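Local coordinates for protein lectin (Colocasia esculenta, PDB 5T1X) that is a GNA-related lectin that probably recognises mannose-containing glycans through a beta-prism built of antiparallel sheets, at residues G64-K69 with Y88-R93; L36-G41 with G96-Y101. All coordinates share one frame; numbering follows the deposited sequence.

Contact 1: G64-K69 with Y88-R93; sequences GELIIK and YVLILR
Tyr88 lays one face of its ring over the backbone of Gly64, and Leu90 meets Leu66 further along the same interface. The CB of Tyr88 points toward 64-69, and with CG anti to the carbonyl carbon (chi1 -72°) the ring is delivered onto the glycine. CG begins the overlap, 3.6 Å from Gly64 CA. CD1 comes closer, at 3.4 Å from the same CA, and CE1 continues along it. On the other side of the ring, CD2 lies 3.4 Å from Gly64 N and CE2 follows. CZ still sits over the glycine, whereas OH leaves it and is hydrogen-bonded to Lys84 O, which anchors the far end of the ring. The evidence for a CH-pi contact is the position of Gly64 CA, 3.5 Å from the centre of the Tyr88 ring and 18° off its normal. Gly64 N stands over the middle of the same face. The close approach rests on the absence of a CB, which here would collide with the ring near CE1; separately, the positive phi of 82° itself favours glycine.

The second point is purely apolar. CD2 of Leu66 is 4.1 Å from CD2 of Leu90, the two side chains crossing at about a right angle. Ile100 touches both leucines, and Leu58 and Trp77 pack against Leu66, placing the pair in the interior between sheets. Polar atoms of the main chain find partners elsewhere: Gly64 O with Ser81 OG, Tyr88 N with Ser11 OG. CH-pi and apolar contacts, without a polar bond between 64-69 and 88-93, make up this interface, which therefore depends on close fit.

Contact 2: L36-G41 with G96-Y101; sequences LVLYGG and GFAVIY
Leu38 reaches across to Ala98 and Gly96 with the end of its side chain, CD1 touching both residues and CD2 only the carbonyl oxygen of Gly96. The apolar part of the contact is one pair: CD1 of Leu38 lies 4.0 Å from CB of Ala98, and the CB atoms of both residues point toward the opposing segment. The first torsion carries CG to the side away from the backbone N (chi1 -161°), and CD1 spans the gap between strands whose CA atoms, Leu38 to Ala98, are 8.3 Å apart.

The other kind of interaction sets methyl against carbonyl. Gly96 O is 3.5 Å from Leu38 CD1 and 3.8 Å from Leu38 CD2, so both methyls face the oxygen, CD1 nearer. This oxygen is buried and has no hydrogen-bonding partner in the model, which makes its apolar surroundings a probable energetic cost borne by the fold.

Around the contact, Leu28 packs on Leu38 from the strand beside it, and Ile103 of the neighbouring subunit also touches Leu38. Residues 98-101 pair antiparallel with a strand of that subunit, carrying the sheet across the interface. Strand 36-39 closes a sequence of the QxDxNxVxY form, with Val37 and Tyr39 as its last two letters, consistent with a mannose site as in GNA relatives, though no sugar site is established here. The packing of strand 36-39 against strand 98-107 joins two of the three sheets in the core of the beta-prism II fold of GNA-related lectins.

In the fold
The centres of contacts 1 and 2 are 10 Å apart, and contact 1 is nested inside the loop of chain that contact 2 closes. Strands 89-92 and 98-107 are successive and adjacent in one antiparallel sheet, joined by a probable hydrogen bond of 2.8 Å from Tyr101 N to Val89 O. From that shared sheet, contact 1 reaches the sheet holding strand 66-69, while contact 2 reaches the one holding strand 36-39. Those two sheets also meet directly, Ile68 CD1 lying 3.6 Å from Leu36 CB. All three sheets of the prism are thus tied together around a common core, and strand 98-107 carries its sheet on into the neighbouring subunit.

Contact 1: G64-K69 with Y88-R93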
ATOM      1  N   GLY B  64       2.062 -12.688  -2.550  1.00  8.79           N
ATOM      2  CA  GLY B  64       1.516 -11.702  -3.476  1.00  9.34           C
ATOM      3  C   GLY B  64       0.383 -12.146  -4.365  1.00 11.22           C
ATOM      4  O   GLY B  64       0.037 -11.421  -5.297  1.00  9.91           O
ATOM      5  N   GLU B  65      -0.224 -13.312  -4.070  1.00  7.43           N
ATOM      6  CA  GLU B  65      -1.368 -13.830  -4.822  1.00  6.96           C
ATOM      7  C   GLU B  65      -2.664 -13.459  -4.110  1.00 10.15           C
ATOM      8  O   GLU B  65      -2.838 -13.738  -2.918  1.00  9.56           O
ATOM      9  CB  GLU B  65      -1.253 -15.357  -5.038  1.00  8.40           C
ATOM     10  CG  GLU B  65      -2.191 -15.914  -6.109  1.00 12.07           C
ATOM     11  CD  GLU B  65      -2.287 -17.431  -6.201  1.00 15.51           C
ATOM     12  OE1 GLU B  65      -1.465 -18.127  -5.564  1.00 15.22           O
ATOM     13  OE2 GLU B  65      -3.174 -17.927  -6.934  1.00 13.76           O
ATOM     14  N   LEU B  66      -3.555 -12.801  -4.852  1.00  6.47           N
ATOM     15  CA  LEU B  66      -4.874 -12.369  -4.360  1.00  6.55           C
ATOM     16  C   LEU B  66      -5.893 -13.369  -4.866  1.00  9.67           C
ATOM     17  O   LEU B  66      -5.973 -13.591  -6.074  1.00 10.04           O
ATOM     18  CB  LEU B  66      -5.163 -10.949  -4.872  1.00  7.00           C
ATOM     19  CG  LEU B  66      -6.438 -10.280  -4.348  1.00  9.29           C
ATOM     20  CD1 LEU B  66      -6.335  -9.937  -2.855  1.00  8.99           C
ATOM     21  CD2 LEU B  66      -6.751  -9.018  -5.156  1.00 10.78           C
ATOM     22  N   ILE B  67      -6.605 -14.035  -3.955  1.00  8.12           N
ATOM     23  CA  ILE B  67      -7.519 -15.115  -4.346  1.00  7.26           C
ATOM     24  C   ILE B  67      -8.920 -14.910  -3.788  1.00 10.07           C
ATOM     25  O   ILE B  67      -9.079 -14.430  -2.665  1.00  9.32           O
ATOM     26  CB  ILE B  67      -6.933 -16.474  -3.835  1.00 12.05           C
ATOM     27  CG1 ILE B  67      -5.513 -16.737  -4.400  1.00 14.20           C
ATOM     28  CG2 ILE B  67      -7.858 -17.662  -4.180  1.00 14.10           C
ATOM     29  CD1 ILE B  67      -4.659 -17.649  -3.529  1.00 19.51           C
ATOM     30  N   ILE B  68      -9.929 -15.313  -4.579  1.00  6.56           N
ATOM     31  CA  ILE B  68     -11.322 -15.438  -4.143  1.00  5.43           C
ATOM     32  C   ILE B  68     -11.535 -16.925  -3.954  1.00 10.13           C
ATOM     33  O   ILE B  68     -11.346 -17.698  -4.905  1.00  9.23           O
ATOM     34  CB  ILE B  68     -12.383 -14.846  -5.124  1.00  7.67           C
ATOM     35  CG1 ILE B  68     -12.154 -13.361  -5.400  1.00  7.92           C
ATOM     36  CG2 ILE B  68     -13.824 -15.135  -4.620  1.00  8.08           C
ATOM     37  CD1 ILE B  68     -13.116 -12.834  -6.520  1.00 11.01           C
ATOM     38  N   LYS B  69     -11.928 -17.331  -2.742  1.00  7.23           N
ATOM     39  CA  LYS B  69     -12.240 -18.727  -2.426  1.00  7.59           C
ATOM     40  C   LYS B  69     -13.691 -18.838  -2.076  1.00 11.81           C
ATOM     41  O   LYS B  69     -14.209 -17.898  -1.493  1.00 10.30           O
ATOM     42  CB  LYS B  69     -11.402 -19.186  -1.220  1.00 11.57           C
ATOM     43  CG  LYS B  69      -9.926 -19.427  -1.504  1.00 12.86           C
ATOM     44  CD  LYS B  69      -9.731 -20.658  -2.374  1.00 15.20           C
ATOM     45  CE  LYS B  69      -8.360 -21.253  -2.246  1.00 12.65           C
ATOM     46  NZ  LYS B  69      -8.257 -22.522  -3.010  1.00 13.58           N
ATOM     47  N   TYR B  88       2.876  -8.601   1.943  1.00  8.53           N
ATOM     48  CA  TYR B  88       2.328  -7.870   0.785  1.00  7.06           C
ATOM     49  C   TYR B  88       1.199  -6.946   1.203  1.00  9.82           C
ATOM     50  O   TYR B  88       0.620  -7.111   2.277  1.00 10.02           O
ATOM     51  CB  TYR B  88       1.827  -8.861  -0.295  1.00  6.64           C
ATOM     52  CG  TYR B  88       2.967  -9.563  -1.009  1.00  7.18           C
ATOM     53  CD1 TYR B  88       3.372  -9.162  -2.276  1.00  8.21           C
ATOM     54  CD2 TYR B  88       3.700 -10.567  -0.380  1.00  8.31           C
ATOM     55  CE1 TYR B  88       4.450  -9.776  -2.921  1.00  9.92           C
ATOM     56  CE2 TYR B  88       4.802 -11.167  -1.002  1.00  9.00           C
ATOM     57  CZ  TYR B  88       5.163 -10.774  -2.278  1.00 12.52           C
ATOM     58  OH  TYR B  88       6.256 -11.341  -2.893  1.00 11.46           O
ATOM     59  N   VAL B  89       0.887  -5.956   0.351  1.00  5.69           N
ATOM     60  CA  VAL B  89      -0.223  -5.053   0.613  1.00  5.47           C
ATOM     61  C   VAL B  89      -0.944  -4.765  -0.701  1.00  8.52           C
ATOM     62  O   VAL B  89      -0.303  -4.571  -1.728  1.00  9.18           O
ATOM     63  CB  VAL B  89       0.215  -3.746   1.345  1.00 10.19           C
ATOM     64  CG1 VAL B  89       1.143  -2.895   0.476  1.00  9.86           C
ATOM     65  CG2 VAL B  89      -0.996  -2.925   1.811  1.00 10.39           C
ATOM     66  N   LEU B  90      -2.271  -4.785  -0.657  1.00  6.37           N
ATOM     67  CA  LEU B  90      -3.122  -4.376  -1.769  1.00  6.37           C
ATOM     68  C   LEU B  90      -3.584  -2.982  -1.424  1.00 10.32           C
ATOM     69  O   LEU B  90      -4.155  -2.788  -0.343  1.00  9.76           O
ATOM     70  CB  LEU B  90      -4.320  -5.347  -1.925  1.00  6.67           C
ATOM     71  CG  LEU B  90      -5.455  -4.895  -2.862  1.00 10.68           C
ATOM     72  CD1 LEU B  90      -5.048  -4.945  -4.322  1.00 11.94           C
ATOM     73  CD2 LEU B  90      -6.690  -5.770  -2.658  1.00 11.79           C
ATOM     74  N   ILE B  91      -3.304  -2.000  -2.297  1.00  8.18           N
ATOM     75  CA  ILE B  91      -3.714  -0.629  -2.050  1.00  6.71           C
ATOM     76  C   ILE B  91      -4.753  -0.210  -3.072  1.00 10.62           C
ATOM     77  O   ILE B  91      -4.488  -0.280  -4.269  1.00  9.74           O
ATOM     78  CB  ILE B  91      -2.519   0.375  -2.067  1.00  8.60           C
ATOM     79  CG1 ILE B  91      -1.348  -0.079  -1.141  1.00  8.97           C
ATOM     80  CG2 ILE B  91      -2.998   1.807  -1.709  1.00  8.15           C
ATOM     81  CD1 ILE B  91      -0.094   0.807  -1.223  1.00 10.33           C
ATOM     82  N   LEU B  92      -5.903   0.288  -2.596  1.00  8.24           N
ATOM     83  CA  LEU B  92      -6.866   0.939  -3.474  1.00  8.04           C
ATOM     84  C   LEU B  92      -6.395   2.375  -3.481  1.00 10.57           C
ATOM     85  O   LEU B  92      -6.600   3.103  -2.500  1.00 10.40           O
ATOM     86  CB  LEU B  92      -8.330   0.777  -3.008  1.00  7.82           C
ATOM     87  CG  LEU B  92      -9.375   1.508  -3.888  1.00 11.09           C
ATOM     88  CD1 LEU B  92      -9.416   0.953  -5.314  1.00 11.94           C
ATOM     89  CD2 LEU B  92     -10.753   1.491  -3.239  1.00 11.79           C
ATOM     90  N   ARG B  93      -5.630   2.734  -4.506  0.50  9.05           N
ATOM     91  CA  ARG B  93      -4.983   4.039  -4.585  0.50  9.21           C
ATOM     92  C   ARG B  93      -5.952   5.186  -4.793  0.50 12.63           C
ATOM     93  O   ARG B  93      -7.052   4.996  -5.313  0.50 11.77           O
ATOM     94  CB  ARG B  93      -3.946   4.024  -5.718  0.50 11.36           C
ATOM     95  CG  ARG B  93      -2.856   3.019  -5.365  0.50 12.75           C
ATOM     96  CD  ARG B  93      -1.717   2.865  -6.341  0.50 16.64           C
ATOM     97  NE  ARG B  93      -1.791   3.507  -7.556  0.50 17.11           N
ATOM     98  CZ  ARG B  93      -0.884   3.477  -8.582  0.50 26.02           C
ATOM     99  NH1 ARG B  93       0.217   2.754  -8.493  0.50 25.11           N
ATOM    100  NH2 ARG B  93      -1.113   4.175  -9.684  0.50 30.18           N
TER

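Contact 2: L36-G41 with G96-Y101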
ATOM      1  N   LEU B  36     -15.950  -9.815  -7.222  1.00  8.98           N
ATOM      2  CA  LEU B  36     -15.061  -8.755  -6.724  1.00  8.37           C
ATOM      3  C   LEU B  36     -15.194  -7.592  -7.689  1.00 11.87           C
ATOM      4  O   LEU B  36     -14.956  -7.768  -8.888  1.00 10.90           O
ATOM      5  CB  LEU B  36     -13.607  -9.236  -6.605  1.00  7.89           C
ATOM      6  CG  LEU B  36     -12.573  -8.173  -6.217  1.00 11.14           C
ATOM      7  CD1 LEU B  36     -12.765  -7.703  -4.750  1.00  9.44           C
ATOM      8  CD2 LEU B  36     -11.165  -8.715  -6.444  1.00 13.05           C
ATOM      9  N   VAL B  37     -15.649  -6.429  -7.196  1.00  7.79           N
ATOM     10  CA  VAL B  37     -15.922  -5.310  -8.089  1.00  7.26           C
ATOM     11  C   VAL B  37     -15.204  -4.040  -7.669  1.00 12.10           C
ATOM     12  O   VAL B  37     -15.308  -3.599  -6.527  1.00 10.56           O
ATOM     13  CB  VAL B  37     -17.449  -5.035  -8.228  1.00 10.98           C
ATOM     14  CG1 VAL B  37     -17.716  -3.977  -9.300  1.00 10.49           C
ATOM     15  CG2 VAL B  37     -18.224  -6.305  -8.555  1.00 10.41           C
ATOM     16  N   LEU B  38     -14.569  -3.397  -8.648  1.00  9.83           N
ATOM     17  CA  LEU B  38     -13.971  -2.101  -8.429  1.00  9.16           C
ATOM     18  C   LEU B  38     -14.949  -1.069  -8.962  1.00 13.75           C
ATOM     19  O   LEU B  38     -15.170  -0.998 -10.175  1.00 12.27           O
ATOM     20  CB  LEU B  38     -12.590  -1.973  -9.101  1.00  8.69           C
ATOM     21  CG  LEU B  38     -11.667  -0.848  -8.566  1.00 13.98           C
ATOM     22  CD1 LEU B  38     -10.249  -1.040  -9.048  1.00 14.80           C
ATOM     23  CD2 LEU B  38     -12.134   0.539  -8.974  1.00 18.22           C
ATOM     24  N   TYR B  39     -15.556  -0.290  -8.053  1.00 10.58           N
ATOM     25  CA  TYR B  39     -16.439   0.814  -8.412  1.00 10.21           C
ATOM     26  C   TYR B  39     -15.583   2.062  -8.388  1.00 15.17           C
ATOM     27  O   TYR B  39     -15.267   2.573  -7.321  1.00 15.25           O
ATOM     28  CB  TYR B  39     -17.626   0.911  -7.424  1.00 11.52           C
ATOM     29  CG  TYR B  39     -18.578  -0.261  -7.499  1.00 12.18           C
ATOM     30  CD1 TYR B  39     -19.539  -0.335  -8.499  1.00 14.54           C
ATOM     31  CD2 TYR B  39     -18.571  -1.258  -6.524  1.00 11.08           C
ATOM     32  CE1 TYR B  39     -20.429  -1.405  -8.572  1.00 15.86           C
ATOM     33  CE2 TYR B  39     -19.465  -2.329  -6.579  1.00 11.90           C
ATOM     34  CZ  TYR B  39     -20.396  -2.393  -7.606  1.00 15.54           C
ATOM     35  OH  TYR B  39     -21.306  -3.422  -7.692  1.00 15.90           O
ATOM     36  N   GLY B  40     -15.112   2.484  -9.551  1.00 14.17           N
ATOM     37  CA  GLY B  40     -14.229   3.642  -9.621  1.00 14.04           C
ATOM     38  C   GLY B  40     -13.512   3.736 -10.944  1.00 17.69           C
ATOM     39  O   GLY B  40     -13.765   2.939 -11.854  1.00 15.74           O
ATOM     40  N   GLY B  41     -12.599   4.691 -11.026  1.00 14.66           N
ATOM     41  CA  GLY B  41     -11.874   4.975 -12.253  1.00 15.10           C
ATOM     42  C   GLY B  41     -12.854   5.531 -13.263  1.00 18.65           C
ATOM     43  O   GLY B  41     -13.779   6.263 -12.889  1.00 20.40           O
ATOM     44  N   GLY B  96      -7.493   5.452  -8.249  1.00 13.06           N
ATOM     45  CA  GLY B  96      -8.433   4.427  -8.701  1.00 12.60           C
ATOM     46  C   GLY B  96      -7.868   3.057  -9.011  1.00 13.65           C
ATOM     47  O   GLY B  96      -8.622   2.082  -9.056  1.00 13.63           O
ATOM     48  N   PHE B  97      -6.556   2.972  -9.254  1.00 10.40           N
ATOM     49  CA  PHE B  97      -5.904   1.683  -9.488  1.00  9.26           C
ATOM     50  C   PHE B  97      -5.861   0.877  -8.194  1.00 11.95           C
ATOM     51  O   PHE B  97      -5.710   1.463  -7.128  1.00 11.05           O
ATOM     52  CB  PHE B  97      -4.459   1.892  -9.975  1.00 11.24           C
ATOM     53  CG  PHE B  97      -4.313   2.479 -11.358  1.00 13.36           C
ATOM     54  CD1 PHE B  97      -4.313   1.660 -12.481  1.00 16.34           C
ATOM     55  CD2 PHE B  97      -4.158   3.845 -11.538  1.00 17.29           C
ATOM     56  CE1 PHE B  97      -4.169   2.201 -13.759  1.00 17.34           C
ATOM     57  CE2 PHE B  97      -4.006   4.385 -12.820  1.00 19.39           C
ATOM     58  CZ  PHE B  97      -4.009   3.560 -13.917  1.00 16.92           C
ATOM     59  N   ALA B  98      -5.993  -0.451  -8.282  1.00  9.67           N
ATOM     60  CA  ALA B  98      -5.817  -1.324  -7.111  1.00  8.63           C
ATOM     61  C   ALA B  98      -4.556  -2.106  -7.397  1.00 11.62           C
ATOM     62  O   ALA B  98      -4.474  -2.774  -8.434  1.00 11.65           O
ATOM     63  CB  ALA B  98      -7.027  -2.224  -6.902  1.00 10.01           C
ATOM     64  N   VAL B  99      -3.517  -1.928  -6.567  1.00  7.78           N
ATOM     65  CA  VAL B  99      -2.209  -2.510  -6.875  1.00  7.12           C
ATOM     66  C   VAL B  99      -1.673  -3.337  -5.719  1.00  8.63           C
ATOM     67  O   VAL B  99      -1.740  -2.907  -4.570  1.00  7.85           O
ATOM     68  CB  VAL B  99      -1.206  -1.375  -7.235  1.00 10.41           C
ATOM     69  CG1 VAL B  99       0.175  -1.939  -7.593  1.00  9.72           C
ATOM     70  CG2 VAL B  99      -1.738  -0.503  -8.377  1.00 10.14           C
ATOM     71  N   ILE B 100      -1.098  -4.504  -6.033  1.00  5.07           N
ATOM     72  CA  ILE B 100      -0.456  -5.349  -5.012  1.00  4.74           C
ATOM     73  C   ILE B 100       1.024  -5.021  -5.009  1.00  8.93           C
ATOM     74  O   ILE B 100       1.698  -5.166  -6.043  1.00  8.08           O
ATOM     75  CB  ILE B 100      -0.682  -6.866  -5.226  1.00  7.36           C
ATOM     76  CG1 ILE B 100      -2.188  -7.233  -5.327  1.00  8.31           C
ATOM     77  CG2 ILE B 100       0.055  -7.690  -4.114  1.00  9.08           C
ATOM     78  CD1 ILE B 100      -2.418  -8.680  -5.772  1.00 11.03           C
ATOM     79  N   TYR B 101       1.533  -4.622  -3.845  1.00  7.92           N
ATOM     80  CA  TYR B 101       2.952  -4.336  -3.664  1.00  7.01           C
ATOM     81  C   TYR B 101       3.576  -5.310  -2.713  1.00 11.15           C
ATOM     82  O   TYR B 101       3.044  -5.539  -1.631  1.00 10.36           O
ATOM     83  CB  TYR B 101       3.169  -2.919  -3.099  1.00  7.84           C
ATOM     84  CG  TYR B 101       2.767  -1.790  -4.016  1.00  9.20           C
ATOM     85  CD1 TYR B 101       3.685  -1.225  -4.899  1.00 11.74           C
ATOM     86  CD2 TYR B 101       1.522  -1.183  -3.897  1.00  9.55           C
ATOM     87  CE1 TYR B 101       3.339  -0.150  -5.710  1.00 11.90           C
ATOM     88  CE2 TYR B 101       1.169  -0.092  -4.690  1.00 10.40           C
ATOM     89  CZ  TYR B 101       2.086   0.426  -5.593  1.00 11.50           C
ATOM     90  OH  TYR B 101       1.748   1.482  -6.411  1.00 11.42           O
TER